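Local atomic coordinates of tyrosine--tRNA ligase, mitochondrial (Emericella nidulans, PDB entry 5IHX), a protein that probably catalyses the ATP-dependent attachment of L-tyrosine to mitochondrial tRNA(Tyr), releasing AMP and diphosphate. Residues D55-V60 against K275-T280; W223-L228 against Q234-G239; T307-L312 against L366-D371; Q314-T319 against K329-L334. All blocks are in the same frame, centred on the assembly; numbering follows the deposited sequence.

Contact 1: residues D55-V60 against K275-T280; sequences DLLHRV and KPIGFT
V60 N donates to L56 O at 2.8 Å, and this turn of helix 54-63 carries L56 and L57 over I277 and F279 of strand 277-280. Across the gap itself everything is apolar. L57 does most of the work by splitting its two methyls: CD1 rests on I277 CG2 at 3.7 Å, while CD2 meets F279 CD1 at 3.7 Å, obliquely to the ring. I277 answers with CG1 anti to the backbone N (chi1 -171°) and CD1 extended beyond it, which pushes CD1 up to the helix backbone, 3.8 Å from L57 N and 4.2 Å from L56 CG. In the class-I, Rossmann-type catalytic domain this helix packs against one face of the central sheet, with the short axes 9.3 Å apart at 113°. Strand 277-280 is next to the outermost strand 50-51, which puts the helix near that edge. F279 holds CG between the backbone N and the carbonyl carbon (chi1 59°), which brings the ring to L57 CD2, the two side chains meeting at about a right angle. V38 and L41 of helix 37-44 add to the same oily layer, touching L57 and F279 respectively, and V235 packs against I277 and F279 from the next strand.

Contact 2: residues W223-L228 against Q234-G239; sequences WDWWML and QVQVGG. With TYR (tyrosine), chain C.
D224 meets the bound tyrosine: the ligand's OH donates to D224 OD1 at 2.9 Å. N169 ND2 also bonds to OD1, and OD2 takes the indole N-H groups of W172 and W173, so the carboxylate is pinned at both oxygens. W225, next along, makes the contact with the strand. Its CG lies anti to the backbone N (chi1 -164°), swinging the indole across to Q236. Q236 CB sits over the six-membered ring, 3.8 Å from its centroid and 10° off the normal, a CH-pi contact. The amide then stands on the same indole at nearly a right angle to it (planes 89° apart), with NE2 only 3.1 Å from W225 CE3, over the rim. Q236 OE1 accepts from Q221 NE2 and lies 3.5 Å from CE1 of the ligand, so the glutamine joins the tryptophan to the tyrosine pocket. At the indole edge Q234 O approaches W225 CZ2 at 3.3 Å. Helix 212-229 thus leans on strand 235-238, itself between strands 68-72 and 277-280; Y69 meets the indole edge-to-face, and V250 of helix 243-259 also packs on it.

Contact 3: residues T307-L312 against L366-D371; sequences TSTFEL and LIHGKD
T309 and L312 close around the imidazole of H368, where the first turn of helix 309-317 meets the junction between helices 354-368 and 370-383. This is the all-helical part that follows the Rossmann-type core, the region that in related tyrosyl-tRNA synthetases helps bind the anticodon arm, and probably does so here. The apolar contacts come first. T309 CG2 makes a CH-pi contact over one face of the H368 ring, 3.8 Å from its centroid and 21° off the normal, nearer the CG and CD2 side than the middle. On the opposite face the ring is backed by I367 CG2 from its own segment, 3.5 Å above the plane and over the centre, so the imidazole is sandwiched between two methyl groups. L312 CD2 comes in at the edge, 3.7 Å from H368 NE2.

At the helix ends, S308 and E311 form a capping box at the start of helix 309-317, although their side-chain oxygens are modelled too close together and its detail is doubtful. G369, phi 97°, is the first residue to leave helical angles after helix 354-368 and is the N-cap of helix 370-383.

Polar links complete the account. The torsion of T309 (chi1 59°) that sets CG2 anti to the carbonyl carbon, over the ring, also turns OG1 to E372 OE2 on helix 370-383, its hydrogen-bond partner. The polar link between the segments runs through water: a single molecule donates to T307 O at 2.7 Å and hydrogen-bonds H368 NE2, also at 2.7 Å.

Contact 4: residues Q314-T319 against K329-L334; sequences QFFVRT and KMFTFL
A T-shaped aromatic pair joins consecutive helices 309-317 and 321-331 in the helical region beyond the catalytic core, with F316 giving the edge and F331 the face. F316 CE1 points at the middle of the F331 ring, 4.1 Å above its plane, and lies 4.2 Å from both F331 CG and F331 CD2. The ring centroids are 5.5 Å apart and the planes make 74°, a little short of upright. F331 holds CG anti to its carbonyl carbon, chi1 -75°, which carries the ring toward F316; chi2 then sets its face. F316 is steadied on another side by its neighbour F315, whose CD1 sits 3.8 Å above one of its faces, toward the rim.

Both segments are shaped by threonines as their helices give way to loop. T319 folds back on F316 O with two donors, OG1 at 2.6 Å and the backbone N at 3.1 Å, both reaching that oxygen from the same face of the carbonyl plane. In the second segment T332 OG1 accepts from L334 N at 3.0 Å, an ST turn, and also bonds to L328 O. Around the pair the aromatic cluster widens: F363 and L359 of helix 354-368 pack on F316, while Y327 meets F331 edge-to-face and L85 of helix 84-95 touches it.

No hydrogen bond crosses between the two segments. Their attraction probably comes from dispersion and from the slightly positive C-H edge of F316 facing the pi cloud of F331, while the two threonine hydroxyls bond within or just beside their own segments.

Contacts 1 and 2 belong to the catalytic core and share its sheet: strands 277-280 and 235-238 are neighbours, and F279 N bonds to Q236 O between them. Contact 1 is purely aliphatic and aromatic, whereas contact 2 sets an indole against an amide beside the substrate. Contacts 3 and 4 both draw on helix 309-317, with centres 12 Å apart, and lie in the helical region without touching contacts 1 or 2; contact 3 is about 34 Å from contact 1, centre to centre. All four are largely buried; the partly exposed residues that touch are L56 in contact 1 and H368 in contact 3, where a water bridges the segments.

Contact 1: residues D55-V60 against K275-T280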
# COMPACT_ATOMS: atom_id res chain seq x y z
N ASP A 55 -24.14 -25.09 -4.11
CA ASP A 55 -25.54 -24.93 -4.50
C ASP A 55 -25.87 -23.47 -4.77
O ASP A 55 -26.68 -23.16 -5.65
CB ASP A 55 -26.48 -25.48 -3.42
CG ASP A 55 -26.38 -26.99 -3.28
OD1 ASP A 55 -26.04 -27.66 -4.28
OD2 ASP A 55 -26.66 -27.50 -2.18
N LEU A 56 -25.25 -22.56 -4.02
CA LEU A 56 -25.45 -21.14 -4.26
C LEU A 56 -24.86 -20.73 -5.60
O LEU A 56 -25.47 -19.96 -6.35
CB LEU A 56 -24.84 -20.30 -3.13
CG LEU A 56 -24.93 -18.79 -3.31
CD1 LEU A 56 -26.37 -18.35 -3.53
CD2 LEU A 56 -24.33 -18.07 -2.11
N LEU A 57 -23.67 -21.24 -5.91
CA LEU A 57 -23.03 -20.97 -7.20
C LEU A 57 -23.95 -21.40 -8.33
O LEU A 57 -24.16 -20.67 -9.29
CB LEU A 57 -21.69 -21.70 -7.29
CG LEU A 57 -20.83 -21.37 -8.52
CD1 LEU A 57 -20.29 -19.95 -8.46
CD2 LEU A 57 -19.69 -22.36 -8.65
N HIS A 58 -24.48 -22.61 -8.20
CA HIS A 58 -25.47 -23.12 -9.14
C HIS A 58 -26.68 -22.20 -9.26
O HIS A 58 -27.12 -21.90 -10.38
CB HIS A 58 -25.90 -24.53 -8.73
CG HIS A 58 -27.11 -25.04 -9.45
ND1 HIS A 58 -27.06 -25.57 -10.72
CD2 HIS A 58 -28.41 -25.13 -9.06
CE1 HIS A 58 -28.27 -25.94 -11.09
NE2 HIS A 58 -29.11 -25.68 -10.09
N ARG A 59 -27.21 -21.73 -8.14
CA ARG A 59 -28.37 -20.85 -8.18
C ARG A 59 -28.03 -19.52 -8.85
O ARG A 59 -28.83 -19.00 -9.63
CB ARG A 59 -28.93 -20.56 -6.78
CG ARG A 59 -29.94 -21.59 -6.28
CD ARG A 59 -30.84 -21.01 -5.20
NE ARG A 59 -30.14 -20.68 -3.95
CZ ARG A 59 -30.38 -19.59 -3.23
NH1 ARG A 59 -31.29 -18.70 -3.61
NH2 ARG A 59 -29.69 -19.37 -2.12
N VAL A 60 -26.86 -18.98 -8.55
CA VAL A 60 -26.44 -17.70 -9.13
C VAL A 60 -26.42 -17.78 -10.66
O VAL A 60 -26.97 -16.91 -11.33
CB VAL A 60 -25.04 -17.28 -8.62
CG1 VAL A 60 -24.46 -16.14 -9.46
CG2 VAL A 60 -25.11 -16.86 -7.16
N LYS A 275 -24.08 -11.79 -3.92
CA LYS A 275 -22.80 -11.79 -3.23
C LYS A 275 -21.71 -12.36 -4.12
O LYS A 275 -21.96 -13.27 -4.91
CB LYS A 275 -22.89 -12.58 -1.92
CG LYS A 275 -23.82 -11.95 -0.89
CD LYS A 275 -24.03 -12.87 0.31
CE LYS A 275 -24.95 -12.24 1.35
NZ LYS A 275 -24.42 -10.97 1.91
N PRO A 276 -20.48 -11.82 -4.02
CA PRO A 276 -19.37 -12.39 -4.78
C PRO A 276 -19.12 -13.85 -4.40
O PRO A 276 -19.35 -14.23 -3.26
CB PRO A 276 -18.17 -11.51 -4.40
CG PRO A 276 -18.55 -10.92 -3.09
CD PRO A 276 -20.03 -10.72 -3.15
N ILE A 277 -18.66 -14.64 -5.36
CA ILE A 277 -18.44 -16.06 -5.12
C ILE A 277 -17.44 -16.53 -6.17
O ILE A 277 -17.25 -15.87 -7.18
CB ILE A 277 -19.76 -16.85 -5.19
CG1 ILE A 277 -19.56 -18.30 -4.72
CG2 ILE A 277 -20.37 -16.77 -6.59
CD1 ILE A 277 -20.86 -19.04 -4.48
N GLY A 278 -16.78 -17.66 -5.93
CA GLY A 278 -15.80 -18.15 -6.87
C GLY A 278 -15.56 -19.64 -6.76
O GLY A 278 -16.15 -20.31 -5.92
N PHE A 279 -14.70 -20.15 -7.63
CA PHE A 279 -14.33 -21.56 -7.59
C PHE A 279 -12.99 -21.77 -8.26
O PHE A 279 -12.49 -20.88 -8.95
CB PHE A 279 -15.41 -22.42 -8.24
CG PHE A 279 -15.67 -22.09 -9.68
CD1 PHE A 279 -16.48 -21.03 -10.03
CD2 PHE A 279 -15.14 -22.88 -10.69
CE1 PHE A 279 -16.74 -20.74 -11.36
CE2 PHE A 279 -15.39 -22.59 -12.02
CZ PHE A 279 -16.19 -21.52 -12.35
N THR A 280 -12.41 -22.94 -8.03
CA THR A 280 -11.10 -23.27 -8.58
C THR A 280 -11.19 -24.41 -9.58
O THR A 280 -12.16 -25.17 -9.58
CB THR A 280 -10.11 -23.66 -7.48
OG1 THR A 280 -10.60 -24.82 -6.79
CG2 THR A 280 -9.92 -22.52 -6.49

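Contact 2: residues W223-L228 against Q234-G239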
# COMPACT_ATOMS: atom_id res chain seq x y z
N TRP A 223 -9.02 -6.02 -4.66
CA TRP A 223 -9.38 -4.75 -5.26
C TRP A 223 -9.65 -4.92 -6.76
O TRP A 223 -10.58 -4.33 -7.30
CB TRP A 223 -8.27 -3.71 -5.02
CG TRP A 223 -8.70 -2.30 -5.32
CD1 TRP A 223 -8.46 -1.59 -6.46
CD2 TRP A 223 -9.46 -1.44 -4.46
NE1 TRP A 223 -9.02 -0.34 -6.36
CE2 TRP A 223 -9.64 -0.22 -5.14
CE3 TRP A 223 -10.00 -1.58 -3.18
CZ2 TRP A 223 -10.33 0.85 -4.59
CZ3 TRP A 223 -10.69 -0.52 -2.63
CH2 TRP A 223 -10.85 0.68 -3.33
N ASP A 224 -8.82 -5.74 -7.43
CA ASP A 224 -9.06 -6.08 -8.83
C ASP A 224 -10.49 -6.57 -9.03
O ASP A 224 -11.20 -6.09 -9.91
CB ASP A 224 -8.10 -7.17 -9.31
CG ASP A 224 -6.70 -6.65 -9.57
OD1 ASP A 224 -5.79 -7.49 -9.75
OD2 ASP A 224 -6.50 -5.42 -9.59
N TRP A 225 -10.89 -7.52 -8.20
CA TRP A 225 -12.23 -8.09 -8.27
C TRP A 225 -13.28 -7.01 -8.07
O TRP A 225 -14.25 -6.92 -8.83
CB TRP A 225 -12.40 -9.19 -7.22
CG TRP A 225 -13.59 -10.08 -7.45
CD1 TRP A 225 -14.59 -9.90 -8.36
CD2 TRP A 225 -13.89 -11.30 -6.76
NE1 TRP A 225 -15.50 -10.93 -8.28
CE2 TRP A 225 -15.09 -11.80 -7.30
CE3 TRP A 225 -13.27 -12.02 -5.74
CZ2 TRP A 225 -15.68 -12.98 -6.86
CZ3 TRP A 225 -13.85 -13.19 -5.30
CH2 TRP A 225 -15.04 -13.66 -5.86
N TRP A 226 -13.08 -6.18 -7.05
CA TRP A 226 -13.99 -5.08 -6.76
C TRP A 226 -14.18 -4.19 -7.98
O TRP A 226 -15.30 -3.81 -8.31
CB TRP A 226 -13.48 -4.26 -5.58
CG TRP A 226 -14.15 -2.93 -5.44
CD1 TRP A 226 -13.56 -1.70 -5.48
CD2 TRP A 226 -15.55 -2.69 -5.25
NE1 TRP A 226 -14.50 -0.71 -5.32
CE2 TRP A 226 -15.73 -1.29 -5.18
CE3 TRP A 226 -16.67 -3.52 -5.12
CZ2 TRP A 226 -16.98 -0.71 -4.99
CZ3 TRP A 226 -17.91 -2.93 -4.94
CH2 TRP A 226 -18.05 -1.54 -4.88
N MET A 227 -13.08 -3.87 -8.66
CA MET A 227 -13.13 -3.04 -9.86
C MET A 227 -13.98 -3.68 -10.96
O MET A 227 -14.69 -2.99 -11.69
CB MET A 227 -11.72 -2.77 -10.38
CG MET A 227 -10.88 -1.87 -9.49
SD MET A 227 -11.54 -0.20 -9.30
CE MET A 227 -11.50 0.40 -10.98
N LEU A 228 -13.91 -5.01 -11.07
CA LEU A 228 -14.71 -5.73 -12.06
C LEU A 228 -16.12 -5.99 -11.55
O LEU A 228 -17.08 -5.99 -12.32
CB LEU A 228 -14.03 -7.05 -12.43
CG LEU A 228 -12.63 -6.94 -13.04
CD1 LEU A 228 -12.07 -8.33 -13.33
CD2 LEU A 228 -12.63 -6.08 -14.30
N GLN A 234 -19.51 -10.82 -10.98
CA GLN A 234 -19.80 -11.35 -9.65
C GLN A 234 -18.95 -12.57 -9.29
O GLN A 234 -18.76 -12.86 -8.11
CB GLN A 234 -21.29 -11.71 -9.57
CG GLN A 234 -21.77 -12.10 -8.19
CD GLN A 234 -23.26 -12.37 -8.16
OE1 GLN A 234 -24.02 -11.83 -8.97
NE2 GLN A 234 -23.69 -13.20 -7.22
N VAL A 235 -18.43 -13.26 -10.30
CA VAL A 235 -17.72 -14.53 -10.08
C VAL A 235 -16.26 -14.47 -10.51
O VAL A 235 -15.92 -13.83 -11.50
CB VAL A 235 -18.41 -15.69 -10.84
CG1 VAL A 235 -17.75 -17.02 -10.50
CG2 VAL A 235 -19.90 -15.73 -10.50
N GLN A 236 -15.39 -15.13 -9.74
CA GLN A 236 -13.99 -15.31 -10.13
C GLN A 236 -13.64 -16.79 -10.18
O GLN A 236 -14.03 -17.56 -9.30
CB GLN A 236 -13.05 -14.59 -9.16
CG GLN A 236 -11.57 -14.81 -9.51
CD GLN A 236 -10.59 -14.09 -8.57
OE1 GLN A 236 -9.38 -14.22 -8.73
NE2 GLN A 236 -11.12 -13.34 -7.61
N VAL A 237 -12.89 -17.17 -11.21
CA VAL A 237 -12.33 -18.52 -11.31
C VAL A 237 -10.81 -18.45 -11.37
O VAL A 237 -10.24 -17.55 -11.99
CB VAL A 237 -12.88 -19.27 -12.54
CG1 VAL A 237 -12.58 -18.51 -13.82
CG2 VAL A 237 -12.30 -20.68 -12.62
N GLY A 238 -10.15 -19.40 -10.72
CA GLY A 238 -8.70 -19.46 -10.71
C GLY A 238 -8.19 -20.88 -10.60
O GLY A 238 -8.97 -21.83 -10.52
N GLY A 239 -6.87 -21.04 -10.63
CA GLY A 239 -6.26 -22.34 -10.43
C GLY A 239 -6.50 -22.86 -9.03
O GLY A 239 -6.96 -22.12 -8.16
N TYR C . -2.83 -14.13 -8.51
CA TYR C . -3.13 -14.97 -9.70
C TYR C . -1.97 -15.91 -10.02
O TYR C . -2.16 -16.98 -10.59
CB TYR C . -3.44 -14.09 -10.91
CG TYR C . -4.45 -13.01 -10.63
CD1 TYR C . -5.77 -13.33 -10.34
CD2 TYR C . -4.09 -11.67 -10.66
CE1 TYR C . -6.70 -12.35 -10.08
CE2 TYR C . -5.01 -10.68 -10.40
CZ TYR C . -6.32 -11.02 -10.11
OH TYR C . -7.24 -10.04 -9.85
OXT TYR C . -0.82 -15.61 -9.71

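Contact 3: residues T307-L312 against L366-D371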
# COMPACT_ATOMS: atom_id res chain seq x y z
N THR A 307 7.14 -23.32 -28.18
CA THR A 307 6.80 -24.73 -28.28
C THR A 307 6.09 -24.96 -29.61
O THR A 307 4.97 -24.48 -29.81
CB THR A 307 5.90 -25.20 -27.11
OG1 THR A 307 6.63 -25.10 -25.88
CG2 THR A 307 5.44 -26.64 -27.31
N SER A 308 6.74 -25.68 -30.51
CA SER A 308 6.19 -25.92 -31.84
C SER A 308 4.85 -26.64 -31.75
O SER A 308 4.56 -27.32 -30.77
CB SER A 308 7.15 -26.74 -32.70
OG SER A 308 7.17 -28.09 -32.27
N THR A 309 4.04 -26.47 -32.79
CA THR A 309 2.73 -27.11 -32.86
C THR A 309 2.88 -28.63 -32.81
O THR A 309 2.04 -29.33 -32.24
CB THR A 309 1.99 -26.71 -34.14
OG1 THR A 309 2.78 -27.08 -35.29
CG2 THR A 309 1.75 -25.21 -34.17
N PHE A 310 3.95 -29.13 -33.41
CA PHE A 310 4.22 -30.56 -33.45
C PHE A 310 4.45 -31.10 -32.04
O PHE A 310 3.95 -32.15 -31.66
CB PHE A 310 5.44 -30.84 -34.33
CG PHE A 310 5.74 -32.31 -34.51
CD1 PHE A 310 6.75 -32.92 -33.79
CD2 PHE A 310 4.99 -33.07 -35.39
CE1 PHE A 310 7.02 -34.26 -33.96
CE2 PHE A 310 5.26 -34.42 -35.56
CZ PHE A 310 6.27 -35.01 -34.84
N GLU A 311 5.23 -30.35 -31.27
CA GLU A 311 5.57 -30.71 -29.90
C GLU A 311 4.40 -30.57 -28.93
O GLU A 311 4.29 -31.33 -27.97
CB GLU A 311 6.75 -29.87 -29.44
CG GLU A 311 8.06 -30.32 -30.06
CD GLU A 311 9.06 -29.19 -30.24
OE1 GLU A 311 8.63 -28.09 -30.63
OE2 GLU A 311 10.26 -29.39 -29.95
N LEU A 312 3.52 -29.61 -29.19
CA LEU A 312 2.32 -29.46 -28.39
C LEU A 312 1.43 -30.67 -28.64
O LEU A 312 0.81 -31.21 -27.73
CB LEU A 312 1.57 -28.17 -28.73
CG LEU A 312 0.35 -27.76 -27.89
CD1 LEU A 312 0.44 -28.25 -26.45
CD2 LEU A 312 0.18 -26.25 -27.89
N LEU A 366 -7.64 -25.57 -31.37
CA LEU A 366 -8.06 -24.44 -30.55
C LEU A 366 -6.97 -23.38 -30.48
O LEU A 366 -7.23 -22.21 -30.73
CB LEU A 366 -8.42 -24.90 -29.13
CG LEU A 366 -8.58 -23.79 -28.07
CD1 LEU A 366 -9.67 -22.79 -28.45
CD2 LEU A 366 -8.86 -24.39 -26.70
N ILE A 367 -5.75 -23.79 -30.18
CA ILE A 367 -4.66 -22.84 -29.96
C ILE A 367 -4.07 -22.32 -31.27
O ILE A 367 -3.83 -21.12 -31.40
CB ILE A 367 -3.53 -23.48 -29.11
CG1 ILE A 367 -4.06 -23.97 -27.77
CG2 ILE A 367 -2.39 -22.48 -28.90
CD1 ILE A 367 -4.64 -22.88 -26.87
N HIS A 368 -3.84 -23.22 -32.23
CA HIS A 368 -3.06 -22.88 -33.41
C HIS A 368 -3.81 -22.98 -34.74
O HIS A 368 -3.26 -22.66 -35.79
CB HIS A 368 -1.82 -23.78 -33.47
CG HIS A 368 -0.87 -23.55 -32.34
ND1 HIS A 368 -0.23 -22.35 -32.13
CD2 HIS A 368 -0.45 -24.37 -31.34
CE1 HIS A 368 0.55 -22.44 -31.07
NE2 HIS A 368 0.43 -23.66 -30.57
N GLY A 369 -5.07 -23.41 -34.70
CA GLY A 369 -5.90 -23.45 -35.90
C GLY A 369 -5.95 -24.81 -36.57
O GLY A 369 -5.13 -25.69 -36.31
N LYS A 370 -6.93 -24.97 -37.46
CA LYS A 370 -7.18 -26.24 -38.13
C LYS A 370 -6.00 -26.70 -39.00
O LYS A 370 -5.62 -27.87 -38.96
CB LYS A 370 -8.44 -26.15 -38.98
CG LYS A 370 -8.84 -27.45 -39.66
CD LYS A 370 -10.07 -27.27 -40.54
CE LYS A 370 -10.51 -28.59 -41.16
NZ LYS A 370 -9.45 -29.17 -42.03
N ASP A 371 -5.45 -25.79 -39.79
CA ASP A 371 -4.34 -26.13 -40.69
C ASP A 371 -3.15 -26.71 -39.94
O ASP A 371 -2.53 -27.67 -40.39
CB ASP A 371 -3.89 -24.90 -41.48
CG ASP A 371 -4.92 -24.45 -42.50
OD1 ASP A 371 -5.67 -25.31 -43.02
OD2 ASP A 371 -4.98 -23.24 -42.79
O HOH W 1 2.48 -24.34 -28.89

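Contact 4: residues Q314-T319 against K329-L334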
# COMPACT_ATOMS: atom_id res chain seq x y z
N GLN A 314 2.55 -33.67 -29.60
CA GLN A 314 3.22 -34.79 -28.94
C GLN A 314 2.90 -34.84 -27.44
O GLN A 314 2.66 -35.91 -26.89
CB GLN A 314 4.74 -34.72 -29.13
CG GLN A 314 5.20 -35.18 -30.51
CD GLN A 314 6.71 -35.19 -30.64
OE1 GLN A 314 7.38 -34.19 -30.38
NE2 GLN A 314 7.25 -36.32 -31.06
N PHE A 315 2.94 -33.69 -26.79
CA PHE A 315 2.68 -33.64 -25.36
C PHE A 315 1.33 -34.27 -25.02
O PHE A 315 1.22 -35.05 -24.08
CB PHE A 315 2.72 -32.20 -24.84
CG PHE A 315 2.30 -32.06 -23.41
CD1 PHE A 315 1.05 -31.54 -23.09
CD2 PHE A 315 3.14 -32.45 -22.39
CE1 PHE A 315 0.66 -31.41 -21.77
CE2 PHE A 315 2.76 -32.32 -21.06
CZ PHE A 315 1.52 -31.80 -20.76
N PHE A 316 0.31 -33.93 -25.80
CA PHE A 316 -1.03 -34.44 -25.53
C PHE A 316 -1.26 -35.88 -25.98
O PHE A 316 -2.06 -36.59 -25.37
CB PHE A 316 -2.07 -33.52 -26.18
CG PHE A 316 -2.42 -32.32 -25.34
CD1 PHE A 316 -3.31 -32.44 -24.28
CD2 PHE A 316 -1.85 -31.09 -25.60
CE1 PHE A 316 -3.63 -31.34 -23.50
CE2 PHE A 316 -2.17 -29.99 -24.82
CZ PHE A 316 -3.06 -30.12 -23.77
N VAL A 317 -0.56 -36.34 -27.02
CA VAL A 317 -0.70 -37.75 -27.42
C VAL A 317 -0.08 -38.67 -26.37
O VAL A 317 -0.44 -39.85 -26.29
CB VAL A 317 -0.08 -38.06 -28.81
CG1 VAL A 317 -0.81 -37.32 -29.91
CG2 VAL A 317 1.38 -37.74 -28.84
N ARG A 318 0.85 -38.15 -25.57
CA ARG A 318 1.48 -38.93 -24.51
C ARG A 318 0.66 -38.93 -23.22
O ARG A 318 1.12 -39.45 -22.20
CB ARG A 318 2.88 -38.39 -24.20
CG ARG A 318 3.90 -38.54 -25.31
CD ARG A 318 5.30 -38.27 -24.80
NE ARG A 318 5.42 -36.94 -24.21
CZ ARG A 318 5.89 -35.86 -24.84
NH1 ARG A 318 6.28 -35.93 -26.10
NH2 ARG A 318 5.96 -34.70 -24.20
N THR A 319 -0.54 -38.36 -23.26
CA THR A 319 -1.41 -38.36 -22.10
C THR A 319 -1.68 -39.80 -21.65
O THR A 319 -2.04 -40.64 -22.48
CB THR A 319 -2.75 -37.64 -22.39
OG1 THR A 319 -2.51 -36.29 -22.78
CG2 THR A 319 -3.66 -37.65 -21.16
N LYS A 329 -12.55 -34.04 -21.63
CA LYS A 329 -13.65 -33.25 -21.09
C LYS A 329 -13.19 -31.85 -20.69
O LYS A 329 -13.94 -30.88 -20.86
CB LYS A 329 -14.26 -33.96 -19.88
CG LYS A 329 -14.96 -35.26 -20.24
CD LYS A 329 -15.37 -36.04 -19.00
CE LYS A 329 -16.14 -37.30 -19.36
NZ LYS A 329 -16.43 -38.14 -18.16
N MET A 330 -11.98 -31.73 -20.16
CA MET A 330 -11.49 -30.46 -19.64
C MET A 330 -10.87 -29.56 -20.71
O MET A 330 -10.96 -28.34 -20.62
CB MET A 330 -10.46 -30.71 -18.52
CG MET A 330 -11.03 -31.39 -17.28
SD MET A 330 -9.90 -31.40 -15.87
CE MET A 330 -8.42 -32.09 -16.60
N PHE A 331 -10.23 -30.17 -21.72
CA PHE A 331 -9.45 -29.40 -22.70
C PHE A 331 -10.11 -29.24 -24.07
O PHE A 331 -9.52 -28.62 -24.96
CB PHE A 331 -8.08 -30.05 -22.89
CG PHE A 331 -7.13 -29.82 -21.75
CD1 PHE A 331 -6.52 -28.58 -21.59
CD2 PHE A 331 -6.82 -30.83 -20.86
CE1 PHE A 331 -5.64 -28.36 -20.55
CE2 PHE A 331 -5.94 -30.61 -19.82
CZ PHE A 331 -5.35 -29.38 -19.66
N THR A 332 -11.31 -29.77 -24.26
CA THR A 332 -11.99 -29.67 -25.56
C THR A 332 -13.46 -29.32 -25.40
O THR A 332 -14.02 -29.40 -24.31
CB THR A 332 -11.87 -30.98 -26.37
OG1 THR A 332 -12.94 -31.86 -26.01
CG2 THR A 332 -10.53 -31.66 -26.13
N PHE A 333 -14.08 -28.94 -26.52
CA PHE A 333 -15.52 -28.67 -26.59
C PHE A 333 -16.27 -29.88 -27.14
O PHE A 333 -17.45 -29.78 -27.48
CB PHE A 333 -15.80 -27.44 -27.46
CG PHE A 333 -15.62 -26.11 -26.76
CD1 PHE A 333 -15.93 -24.93 -27.41
CD2 PHE A 333 -15.13 -26.04 -25.46
CE1 PHE A 333 -15.77 -23.71 -26.79
CE2 PHE A 333 -14.97 -24.82 -24.83
CZ PHE A 333 -15.29 -23.65 -25.49
N LEU A 334 -15.59 -31.02 -27.24
CA LEU A 334 -16.20 -32.25 -27.73
C LEU A 334 -17.41 -32.62 -26.87
O LEU A 334 -17.30 -32.66 -25.64
CB LEU A 334 -15.19 -33.40 -27.74
CG LEU A 334 -14.12 -33.39 -28.83
CD1 LEU A 334 -13.04 -34.41 -28.49
CD2 LEU A 334 -14.72 -33.69 -30.19